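Local coordinates for protein esterase A (Caulobacter crescentus, PDB 5GKV) that probably hydrolyses ester bonds as a serine esterase of the beta-lactamase family, related to penicillin-binding proteins, at residues A[104-112]-A[176-185]. Sequence-based numbering, arbitrary orientation.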
ATOM      1  N   ALA A 104      -1.630 -23.402  -4.756  1.00 23.85           N
ATOM      2  CA  ALA A 104      -3.031 -23.167  -4.424  1.00 21.19           C
ATOM      3  C   ALA A 104      -3.167 -22.607  -3.015  1.00 23.31           C
ATOM      4  O   ALA A 104      -2.582 -23.134  -2.057  1.00 24.43           O
ATOM      5  CB  ALA A 104      -3.837 -24.466  -4.553  1.00 22.63           C
ATOM      6  N   VAL A 105      -3.947 -21.531  -2.888  1.00 19.21           N
ATOM      7  CA  VAL A 105      -4.248 -20.986  -1.566  1.00 22.06           C
ATOM      8  C   VAL A 105      -4.766 -22.087  -0.656  1.00 25.82           C
ATOM      9  O   VAL A 105      -4.389 -22.177   0.519  1.00 22.26           O
ATOM     10  CB  VAL A 105      -5.258 -19.828  -1.675  1.00 19.06           C
ATOM     11  CG1 VAL A 105      -5.661 -19.343  -0.283  1.00 19.13           C
ATOM     12  CG2 VAL A 105      -4.653 -18.664  -2.470  1.00 16.94           C
ATOM     13  N   ALA A 106      -5.622 -22.957  -1.195  1.00 25.40           N
ATOM     14  CA  ALA A 106      -6.209 -24.021  -0.392  1.00 25.76           C
ATOM     15  C   ALA A 106      -5.156 -24.943   0.201  1.00 27.14           C
ATOM     16  O   ALA A 106      -5.420 -25.587   1.223  1.00 26.13           O
ATOM     17  CB  ALA A 106      -7.210 -24.813  -1.246  1.00 22.32           C
ATOM     18  N   ASP A 107      -3.970 -25.017  -0.410  1.00 24.55           N
ATOM     19  CA  ASP A 107      -2.922 -25.877   0.127  1.00 25.07           C
ATOM     20  C   ASP A 107      -2.485 -25.439   1.519  1.00 30.16           C
ATOM     21  O   ASP A 107      -2.177 -26.284   2.367  1.00 25.09           O
ATOM     22  CB  ASP A 107      -1.725 -25.924  -0.816  1.00 26.50           C
ATOM     23  CG  ASP A 107      -0.853 -27.139  -0.561  1.00 46.87           C
ATOM     24  OD1 ASP A 107       0.380 -26.970  -0.456  1.00 42.17           O
ATOM     25  OD2 ASP A 107      -1.412 -28.255  -0.434  1.00 47.75           O
ATOM     26  N   VAL A 108      -2.454 -24.128   1.789  1.00 23.94           N
ATOM     27  CA  VAL A 108      -2.080 -23.658   3.123  1.00 25.66           C
ATOM     28  C   VAL A 108      -3.284 -23.215   3.944  1.00 26.65           C
ATOM     29  O   VAL A 108      -3.144 -22.993   5.159  1.00 24.68           O
ATOM     30  CB  VAL A 108      -1.041 -22.516   3.050  1.00 28.79           C
ATOM     31  CG1 VAL A 108       0.146 -22.934   2.183  1.00 27.69           C
ATOM     32  CG2 VAL A 108      -1.684 -21.259   2.519  1.00 24.07           C
ATOM     33  N   TRP A 109      -4.462 -23.109   3.330  1.00 27.00           N
ATOM     34  CA  TRP A 109      -5.669 -22.594   3.977  1.00 24.14           C
ATOM     35  C   TRP A 109      -6.814 -23.471   3.488  1.00 29.09           C
ATOM     36  O   TRP A 109      -7.584 -23.083   2.595  1.00 24.89           O
ATOM     37  CB  TRP A 109      -5.863 -21.113   3.630  1.00 22.08           C
ATOM     38  CG  TRP A 109      -7.080 -20.410   4.144  1.00 21.77           C
ATOM     39  CD1 TRP A 109      -8.063 -20.903   4.952  1.00 27.18           C
ATOM     40  CD2 TRP A 109      -7.441 -19.054   3.853  1.00 19.77           C
ATOM     41  NE1 TRP A 109      -9.009 -19.933   5.193  1.00 22.16           N
ATOM     42  CE2 TRP A 109      -8.652 -18.789   4.524  1.00 24.48           C
ATOM     43  CE3 TRP A 109      -6.848 -18.039   3.102  1.00 19.26           C
ATOM     44  CZ2 TRP A 109      -9.280 -17.544   4.466  1.00 16.83           C
ATOM     45  CZ3 TRP A 109      -7.485 -16.789   3.032  1.00 20.12           C
ATOM     46  CH2 TRP A 109      -8.686 -16.561   3.706  1.00 20.68           C
ATOM     47  N   PRO A 110      -6.928 -24.693   4.025  1.00 28.70           N
ATOM     48  CA  PRO A 110      -7.839 -25.685   3.422  1.00 28.42           C
ATOM     49  C   PRO A 110      -9.271 -25.210   3.309  1.00 26.72           C
ATOM     50  O   PRO A 110      -9.954 -25.558   2.334  1.00 25.62           O
ATOM     51  CB  PRO A 110      -7.721 -26.885   4.371  1.00 28.89           C
ATOM     52  CG  PRO A 110      -6.359 -26.738   4.985  1.00 30.21           C
ATOM     53  CD  PRO A 110      -6.165 -25.256   5.158  1.00 29.48           C
ATOM     54  N   GLU A 111      -9.733 -24.398   4.263  1.00 25.67           N
ATOM     55  CA  GLU A 111     -11.096 -23.884   4.222  1.00 30.81           C
ATOM     56  C   GLU A 111     -11.354 -23.006   3.003  1.00 28.27           C
ATOM     57  O   GLU A 111     -12.515 -22.853   2.598  1.00 25.35           O
ATOM     58  CB  GLU A 111     -11.385 -23.112   5.504  1.00 29.17           C
ATOM     59  CG  GLU A 111     -11.301 -23.981   6.769  1.00 30.41           C
ATOM     60  CD  GLU A 111      -9.912 -24.028   7.403  1.00 38.02           C
ATOM     61  OE1 GLU A 111      -8.891 -23.835   6.703  1.00 32.37           O
ATOM     62  OE2 GLU A 111      -9.845 -24.276   8.625  1.00 42.61           O
ATOM     63  N   PHE A 112     -10.302 -22.444   2.403  1.00 25.44           N
ATOM     64  CA  PHE A 112     -10.463 -21.591   1.227  1.00 25.78           C
ATOM     65  C   PHE A 112     -11.015 -22.346   0.021  1.00 26.87           C
ATOM     66  O   PHE A 112     -11.493 -21.711  -0.923  1.00 24.86           O
ATOM     67  CB  PHE A 112      -9.126 -20.967   0.845  1.00 21.92           C
ATOM     68  CG  PHE A 112      -9.251 -19.761  -0.055  1.00 21.39           C
ATOM     69  CD1 PHE A 112      -9.650 -18.533   0.463  1.00 23.60           C
ATOM     70  CD2 PHE A 112      -8.945 -19.846  -1.406  1.00 20.92           C
ATOM     71  CE1 PHE A 112      -9.759 -17.411  -0.351  1.00 21.96           C
ATOM     72  CE2 PHE A 112      -9.057 -18.725  -2.237  1.00 20.78           C
ATOM     73  CZ  PHE A 112      -9.467 -17.509  -1.703  1.00 21.37           C
ATOM     74  N   TYR A 176      -6.919  -9.418   4.242  1.00 19.55           N
ATOM     75  CA  TYR A 176      -7.231 -10.660   4.927  1.00 21.05           C
ATOM     76  C   TYR A 176      -6.767 -11.862   4.117  1.00 21.08           C
ATOM     77  O   TYR A 176      -6.281 -12.845   4.691  1.00 22.72           O
ATOM     78  CB  TYR A 176      -8.731 -10.724   5.222  1.00 21.04           C
ATOM     79  CG  TYR A 176      -9.196  -9.584   6.105  1.00 23.05           C
ATOM     80  CD1 TYR A 176      -9.513  -8.333   5.560  1.00 19.94           C
ATOM     81  CD2 TYR A 176      -9.300  -9.744   7.493  1.00 24.23           C
ATOM     82  CE1 TYR A 176      -9.931  -7.287   6.365  1.00 23.69           C
ATOM     83  CE2 TYR A 176      -9.723  -8.700   8.307  1.00 24.97           C
ATOM     84  CZ  TYR A 176     -10.037  -7.472   7.737  1.00 26.44           C
ATOM     85  OH  TYR A 176     -10.451  -6.416   8.527  1.00 26.16           O
ATOM     86  N   LEU A 177      -6.871 -11.792   2.785  1.00 16.74           N
ATOM     87  CA  LEU A 177      -6.333 -12.860   1.948  1.00 20.20           C
ATOM     88  C   LEU A 177      -4.823 -12.989   2.135  1.00 19.34           C
ATOM     89  O   LEU A 177      -4.315 -14.070   2.461  1.00 19.70           O
ATOM     90  CB  LEU A 177      -6.668 -12.610   0.477  1.00 18.92           C
ATOM     91  CG  LEU A 177      -8.146 -12.611   0.078  1.00 22.65           C
ATOM     92  CD1 LEU A 177      -8.288 -12.433  -1.440  1.00 18.88           C
ATOM     93  CD2 LEU A 177      -8.820 -13.887   0.560  1.00 20.98           C
ATOM     94  N   ALA A 178      -4.093 -11.890   1.912  1.00 20.08           N
ATOM     95  CA  ALA A 178      -2.646 -11.889   2.101  1.00 20.55           C
ATOM     96  C   ALA A 178      -2.277 -12.209   3.545  1.00 19.75           C
ATOM     97  O   ALA A 178      -1.352 -12.991   3.797  1.00 18.72           O
ATOM     98  CB  ALA A 178      -2.057 -10.535   1.695  1.00 16.08           C
ATOM     99  N   GLY A 179      -2.989 -11.609   4.503  1.00 18.68           N
ATOM    100  CA  GLY A 179      -2.611 -11.764   5.898  1.00 20.88           C
ATOM    101  C   GLY A 179      -2.788 -13.188   6.385  1.00 20.01           C
ATOM    102  O   GLY A 179      -1.984 -13.687   7.178  1.00 20.72           O
ATOM    103  N   GLU A 180      -3.838 -13.862   5.922  1.00 17.86           N
ATOM    104  CA  GLU A 180      -4.129 -15.192   6.441  1.00 17.31           C
ATOM    105  C   GLU A 180      -3.219 -16.230   5.801  1.00 17.80           C
ATOM    106  O   GLU A 180      -2.778 -17.165   6.473  1.00 17.98           O
ATOM    107  CB  GLU A 180      -5.615 -15.522   6.225  1.00 20.85           C
ATOM    108  CG  GLU A 180      -6.064 -16.882   6.741  1.00 22.46           C
ATOM    109  CD  GLU A 180      -5.994 -17.023   8.251  1.00 25.28           C
ATOM    110  OE1 GLU A 180      -5.617 -16.053   8.945  1.00 22.73           O
ATOM    111  OE2 GLU A 180      -6.311 -18.131   8.745  1.00 29.81           O
ATOM    112  N   ILE A 181      -2.916 -16.072   4.511  1.00 19.04           N
ATOM    113  CA  ILE A 181      -1.885 -16.895   3.883  1.00 16.97           C
ATOM    114  C   ILE A 181      -0.576 -16.754   4.649  1.00 20.32           C
ATOM    115  O   ILE A 181       0.064 -17.749   5.028  1.00 18.70           O
ATOM    116  CB  ILE A 181      -1.715 -16.505   2.404  1.00 18.15           C
ATOM    117  CG1 ILE A 181      -2.984 -16.834   1.591  1.00 18.78           C
ATOM    118  CG2 ILE A 181      -0.489 -17.200   1.798  1.00 21.58           C
ATOM    119  CD1 ILE A 181      -2.952 -16.225   0.203  1.00 17.15           C
ATOM    120  N   PHE A 182      -0.181 -15.503   4.926  1.00 18.42           N
ATOM    121  CA  PHE A 182       1.049 -15.254   5.682  1.00 19.48           C
ATOM    122  C   PHE A 182       1.016 -15.932   7.051  1.00 19.37           C
ATOM    123  O   PHE A 182       1.965 -16.628   7.437  1.00 21.19           O
ATOM    124  CB  PHE A 182       1.270 -13.748   5.858  1.00 16.83           C
ATOM    125  CG  PHE A 182       2.573 -13.424   6.532  1.00 15.62           C
ATOM    126  CD1 PHE A 182       2.655 -13.339   7.908  1.00 19.41           C
ATOM    127  CD2 PHE A 182       3.715 -13.231   5.780  1.00 19.82           C
ATOM    128  CE1 PHE A 182       3.869 -13.066   8.520  1.00 20.62           C
ATOM    129  CE2 PHE A 182       4.925 -12.967   6.382  1.00 17.37           C
ATOM    130  CZ  PHE A 182       4.998 -12.887   7.753  1.00 18.80           C
ATOM    131  N   ARG A 183      -0.057 -15.702   7.814  1.00 16.77           N
ATOM    132  CA  ARG A 183      -0.162 -16.228   9.176  1.00 20.91           C
ATOM    133  C   ARG A 183      -0.054 -17.752   9.194  1.00 23.92           C
ATOM    134  O   ARG A 183       0.679 -18.329  10.010  1.00 21.70           O
ATOM    135  CB  ARG A 183      -1.484 -15.763   9.804  1.00 24.38           C
ATOM    136  CG  ARG A 183      -1.589 -15.928  11.315  1.00 33.74           C
ATOM    137  CD  ARG A 183      -3.005 -15.579  11.836  1.00 36.96           C
ATOM    138  NE  ARG A 183      -4.023 -16.510  11.340  1.00 34.11           N
ATOM    139  CZ  ARG A 183      -4.045 -17.819  11.608  1.00 41.95           C
ATOM    140  NH1 ARG A 183      -3.104 -18.368  12.375  1.00 39.72           N
ATOM    141  NH2 ARG A 183      -5.006 -18.588  11.098  1.00 36.41           N
ATOM    142  N   ARG A 184      -0.762 -18.421   8.287  1.00 22.50           N
ATOM    143  CA  ARG A 184      -0.728 -19.881   8.262  1.00 23.90           C
ATOM    144  C   ARG A 184       0.637 -20.424   7.868  1.00 28.30           C
ATOM    145  O   ARG A 184       1.013 -21.518   8.308  1.00 27.01           O
ATOM    146  CB  ARG A 184      -1.795 -20.404   7.314  1.00 19.54           C
ATOM    147  CG  ARG A 184      -3.164 -19.920   7.709  1.00 26.94           C
ATOM    148  CD  ARG A 184      -4.184 -20.983   7.627  1.00 29.27           C
ATOM    149  NE  ARG A 184      -5.494 -20.457   7.983  1.00 33.03           N
ATOM    150  CZ  ARG A 184      -6.581 -21.210   8.093  1.00 30.10           C
ATOM    151  NH1 ARG A 184      -6.487 -22.517   7.880  1.00 28.69           N
ATOM    152  NH2 ARG A 184      -7.753 -20.656   8.407  1.00 30.12           N
ATOM    153  N   VAL A 185       1.395 -19.693   7.056  1.00 20.02           N
ATOM    154  CA  VAL A 185       2.705 -20.186   6.636  1.00 25.39           C
ATOM    155  C   VAL A 185       3.793 -19.779   7.622  1.00 27.44           C
ATOM    156  O   VAL A 185       4.556 -20.619   8.114  1.00 21.88           O
ATOM    157  CB  VAL A 185       3.030 -19.705   5.205  1.00 25.48           C
ATOM    158  CG1 VAL A 185       4.487 -20.000   4.870  1.00 25.74           C
ATOM    159  CG2 VAL A 185       2.115 -20.392   4.210  1.00 24.04           C
TER
HETATM  160  O   HOH W   1      -3.944 -24.523   8.016  1.00 40.44           O
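Val-108 and Arg-184 mark the closest backbone approach, their CA atoms 6.5 Å apart, where the short helical turn 105-108 and the 3-10 segment after it lie against helix 173-186. Both belong to the helical part of the beta-lactamase/penicillin-binding protein fold, about 20 Å, centre to centre, from the middle of the chain. The centre of the contact is the indole of Trp-109. With CG anti to the backbone N (chi1 177°), the ring stands between Phe-112 of its own segment, which packs on one face, and the helix on the other. There Glu-180 lays its aliphatic chain across the six-membered ring in a CH-pi contact, CG 3.7 Å from the centroid and almost directly above it. The five-membered ring is met by the Arg-184 guanidinium, whose plane is inclined by 33° to the indole; Trp-109 CD1 lies over the centre of one guanidinium face. At the ring edge, Ile-181 CG1 comes near the indole plane, while the branch tip Leu-177 CD2 touches both Trp-109 CZ3 and Phe-112 CE1. Val-105 crosses Ile-181 at about a right angle, and Val-108 CG1 meets Val-185 CG2 at 3.8 Å, extending this apolar seam along the helix. A salt-bridge network lies alongside it. Glu-180 OE2 accepts three bonds, one from Arg-183 NH2 and two from the side-on pair Arg-184 NE and NH2, while OE1 takes Arg-183 NE and the indole NE1 of Trp-147. Such a grip probably favours the charged carboxylate and fixes the Arg-184 guanidinium against the indole. The remaining terminal nitrogen, Arg-184 NH1, forms a salt bridge across the contact with Glu-111 OE1 (3.0 Å), a bent bond (138°) meeting the syn side but tilted out of both the carboxylate and guanidinium planes. A water accepts from this same NH1 and donates weakly to Val-108 O, which Arg-184 CD also approaches to 3.3 Å.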